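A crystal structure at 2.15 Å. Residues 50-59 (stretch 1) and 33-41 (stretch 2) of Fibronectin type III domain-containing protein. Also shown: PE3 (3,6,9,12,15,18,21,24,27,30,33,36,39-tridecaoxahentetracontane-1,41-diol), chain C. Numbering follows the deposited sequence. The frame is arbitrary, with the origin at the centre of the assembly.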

# COMPACT_ATOMS: atom_id res chain seq x y z
N GLN B 50 24.75 32.11 -26.81
CA GLN B 50 25.64 31.55 -27.81
C GLN B 50 27.09 31.85 -27.45
O GLN B 50 27.39 32.90 -26.87
CB GLN B 50 25.35 32.10 -29.22
CG GLN B 50 24.02 31.68 -29.81
CD GLN B 50 22.84 32.44 -29.23
OE1 GLN B 50 21.80 31.86 -28.93
NE2 GLN B 50 23.01 33.75 -29.05
N ILE B 51 27.99 30.93 -27.80
CA ILE B 51 29.41 31.17 -27.59
C ILE B 51 29.89 32.28 -28.53
O ILE B 51 29.27 32.59 -29.55
CB ILE B 51 30.22 29.88 -27.80
CG1 ILE B 51 29.97 29.32 -29.20
CG2 ILE B 51 29.88 28.86 -26.74
CD1 ILE B 51 31.11 29.52 -30.15
N THR B 52 31.01 32.90 -28.15
CA THR B 52 31.65 33.89 -29.00
C THR B 52 33.04 33.41 -29.41
O THR B 52 33.33 32.21 -29.32
CB THR B 52 31.74 35.25 -28.30
OG1 THR B 52 32.67 35.17 -27.22
CG2 THR B 52 30.37 35.66 -27.75
N GLY B 53 33.90 34.32 -29.85
CA GLY B 53 35.20 33.92 -30.36
C GLY B 53 36.13 33.37 -29.29
O GLY B 53 35.89 33.49 -28.08
N ASN B 54 37.22 32.76 -29.75
CA ASN B 54 38.20 32.16 -28.86
C ASN B 54 39.10 33.23 -28.25
O ASN B 54 39.70 34.03 -28.98
CB ASN B 54 39.05 31.13 -29.60
CG ASN B 54 38.26 29.90 -30.01
OD1 ASN B 54 37.38 29.45 -29.28
ND2 ASN B 54 38.59 29.35 -31.17
N LEU B 55 39.22 33.23 -26.93
CA LEU B 55 40.13 34.10 -26.22
C LEU B 55 41.41 33.35 -25.87
O LEU B 55 41.45 32.12 -25.83
CB LEU B 55 39.48 34.65 -24.94
CG LEU B 55 38.15 35.39 -25.11
CD1 LEU B 55 37.35 35.32 -23.83
CD2 LEU B 55 38.41 36.83 -25.51
N VAL B 56 42.47 34.12 -25.61
CA VAL B 56 43.73 33.52 -25.17
C VAL B 56 43.60 33.02 -23.74
O VAL B 56 44.26 32.04 -23.35
CB VAL B 56 44.89 34.52 -25.33
CG1 VAL B 56 46.23 33.83 -25.12
CG2 VAL B 56 44.84 35.17 -26.70
N ASN B 57 42.76 33.66 -22.93
CA ASN B 57 42.47 33.22 -21.58
C ASN B 57 40.99 33.41 -21.32
O ASN B 57 40.42 34.45 -21.68
CB ASN B 57 43.31 34.00 -20.55
CG ASN B 57 42.92 33.68 -19.13
OD1 ASN B 57 42.07 34.35 -18.54
ND2 ASN B 57 43.54 32.65 -18.56
N ASN B 58 40.36 32.42 -20.69
CA ASN B 58 38.91 32.36 -20.61
C ASN B 58 38.36 32.82 -19.26
O ASN B 58 37.14 32.75 -19.05
CB ASN B 58 38.43 30.94 -20.91
CG ASN B 58 38.46 30.63 -22.40
OD1 ASN B 58 38.28 31.52 -23.23
ND2 ASN B 58 38.71 29.37 -22.73
N ARG B 59 39.21 33.30 -18.36
CA ARG B 59 38.74 33.90 -17.11
C ARG B 59 38.44 35.37 -17.39
O ARG B 59 39.32 36.23 -17.34
CB ARG B 59 39.78 33.73 -16.01
CG ARG B 59 39.27 34.07 -14.61
CD ARG B 59 40.13 33.42 -13.54
NE ARG B 59 40.01 31.97 -13.54
CZ ARG B 59 39.16 31.29 -12.78
NH1 ARG B 59 38.34 31.93 -11.95
NH2 ARG B 59 39.11 29.96 -12.85
O43 PE3 C . 31.04 33.63 -34.31
C42 PE3 C . 31.85 32.45 -34.27
C41 PE3 C . 31.55 31.70 -32.98
O40 PE3 C . 32.31 30.49 -32.84
C39 PE3 C . 33.73 30.68 -32.81
C38 PE3 C . 34.34 29.30 -32.63
O37 PE3 C . 35.77 29.35 -32.58
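Stretch 2 (33-41) ASDMEGVYK

Stretch 2 runs antiparallel to the start of stretch 1. Residues 39-41 are a strand that continues later in the chain, and they pair with the short strand 50-51. Ahead of them, residues 35-38 form a turn after the strand that includes Ala-33. Stretch 1 leaves the sheet after Ile-51 and continues as loop, coming back to stretch 2 at Asn-58 and Arg-59. The main backbone contacts are at these two places, and Leu-55 makes a further side-chain contact between them; the buried surface, both sides summed, is 638 Å².

The strand pairing is short and regular. Gln-50 and Lys-41 form a hydrogen-bonded pair, with their CA atoms 5.2 Å apart. Gln-50 N donates to Lys-41 O at 2.7 Å, and Lys-41 N donates to Gln-50 O at 2.8 Å. Both bonds are nearly straight. Ile-51 and Tyr-40 follow as a non-hydrogen-bonded pair, CA to CA 4.7 Å. Tyr-40 CA also lies 3.4 Å from Gln-50 O in a CA-H...O contact.

At Thr-52 the pairing loosens. Thr-52 N reaches Val-39 O at 3.3 Å, but the bond is weak, with an angle of 128° at the hydrogen. Thr-52 OG1 gives a shorter bond to the same Val-39 O, at 2.8 Å. Water 1 accepts from Val-39 N at 3.1 Å and donates to Gly-53 O at 2.6 Å, so it bridges Val-39 N and Gly-53 O, which have no direct hydrogen bond to each other.

Gly-38 has phi 73° and psi -143°; a positive phi by itself favours glycine. Its N donates to Asn-58 O at 3.2 Å, which ties the turn to the returning loop. The CA atoms of Gly-38 and Asn-58 are 4.2 Å apart. There is little room here for a side chain: an ideal CB on Gly-38 would lie 3.1 Å from Asn-58 OD1 and 3.2 Å from Leu-55 CD1. Within stretch 2, Ser-34 holds the turn closed. Its OG accepts from Glu-37 N at 2.8 Å and donates to Gly-38 O at 2.8 Å.

The side chains of Gln-50 and Lys-41 lie on the same face of the sheet, although the end of Lys-41 leads away from stretch 1. Thr-52 points toward stretch 2, and its CG2 packs 3.7 Å from Lys-41 CB. The side chains of Ile-51 and Tyr-40 diverge, yet Ile-51 CG2 still comes within 3.8 Å of Tyr-40 CE2. Leu-55 also points toward stretch 2. Its CD1 lies 3.7 Å from Gly-38 CA and 4.3 Å from Val-39 CG2.

Arg-59 sits against Asp-35. Asp-35 CB lies over one face of the guanidinium, 3.4 Å from Arg-59 NH1. The salt bridge from Arg-59 NH1 to Asp-35 OD2 is long, at 3.7 Å. Arg-59 CA adds a CA-H...O contact to Asp-35 O at 3.3 Å.

The PE3 chain lies along stretch 1, with its O40 3.1 Å from Ile-51 CD1 and its O37 3.2 Å from Asn-54 ND2.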

# COMPACT_ATOMS: atom_id res chain seq x y z
N ALA B 33 30.05 37.13 -18.73
CA ALA B 33 31.44 36.85 -18.44
C ALA B 33 31.52 35.65 -17.50
O ALA B 33 31.20 35.78 -16.31
CB ALA B 33 32.13 38.07 -17.84
N SER B 34 31.91 34.50 -18.03
CA SER B 34 32.22 33.34 -17.21
C SER B 34 33.69 33.36 -16.83
O SER B 34 34.48 34.17 -17.33
CB SER B 34 31.88 32.06 -17.97
OG SER B 34 32.82 31.83 -19.00
N ASP B 35 34.08 32.46 -15.93
CA ASP B 35 35.48 32.37 -15.54
C ASP B 35 36.20 31.19 -16.19
O ASP B 35 37.42 31.06 -16.01
CB ASP B 35 35.62 32.31 -14.01
CG ASP B 35 34.73 31.26 -13.37
OD1 ASP B 35 33.97 30.57 -14.09
OD2 ASP B 35 34.78 31.13 -12.13
N MET B 36 35.50 30.34 -16.95
CA MET B 36 36.16 29.24 -17.64
C MET B 36 35.65 28.99 -19.06
O MET B 36 36.17 28.08 -19.72
CB MET B 36 36.05 27.95 -16.82
CG MET B 36 36.78 28.03 -15.48
SD MET B 36 36.90 26.47 -14.59
CE MET B 36 38.38 25.77 -15.33
N GLU B 37 34.67 29.75 -19.55
CA GLU B 37 34.16 29.58 -20.91
C GLU B 37 34.32 30.83 -21.77
O GLU B 37 33.81 30.86 -22.89
CB GLU B 37 32.68 29.19 -20.90
CG GLU B 37 32.41 27.75 -20.59
CD GLU B 37 32.67 27.43 -19.14
OE1 GLU B 37 33.33 26.41 -18.88
OE2 GLU B 37 32.22 28.22 -18.28
N GLY B 38 34.99 31.86 -21.27
CA GLY B 38 35.05 33.09 -22.04
C GLY B 38 33.72 33.82 -21.99
O GLY B 38 33.01 33.82 -20.97
N VAL B 39 33.36 34.44 -23.11
CA VAL B 39 32.21 35.34 -23.19
C VAL B 39 31.09 34.65 -23.95
O VAL B 39 31.31 34.10 -25.04
CB VAL B 39 32.59 36.67 -23.87
CG1 VAL B 39 31.35 37.53 -24.09
CG2 VAL B 39 33.62 37.41 -23.04
N TYR B 40 29.88 34.67 -23.39
CA TYR B 40 28.67 34.28 -24.08
C TYR B 40 27.90 35.51 -24.55
O TYR B 40 27.97 36.57 -23.92
CB TYR B 40 27.75 33.44 -23.19
CG TYR B 40 28.25 32.06 -22.84
CD1 TYR B 40 29.01 31.85 -21.70
CD2 TYR B 40 27.94 30.96 -23.63
CE1 TYR B 40 29.46 30.59 -21.36
CE2 TYR B 40 28.38 29.69 -23.30
CZ TYR B 40 29.14 29.51 -22.16
OH TYR B 40 29.57 28.26 -21.82
N LYS B 41 27.15 35.35 -25.63
CA LYS B 41 26.35 36.41 -26.22
C LYS B 41 24.90 35.96 -26.33
O LYS B 41 24.61 34.78 -26.54
CB LYS B 41 26.89 36.81 -27.60
CG LYS B 41 26.18 37.97 -28.27
CD LYS B 41 26.73 38.21 -29.67
CE LYS B 41 26.09 39.44 -30.32
NZ LYS B 41 26.93 40.02 -31.40
O HOH W 1 34.68 33.44 -25.77
O HOH W 2 32.70 31.69 -26.51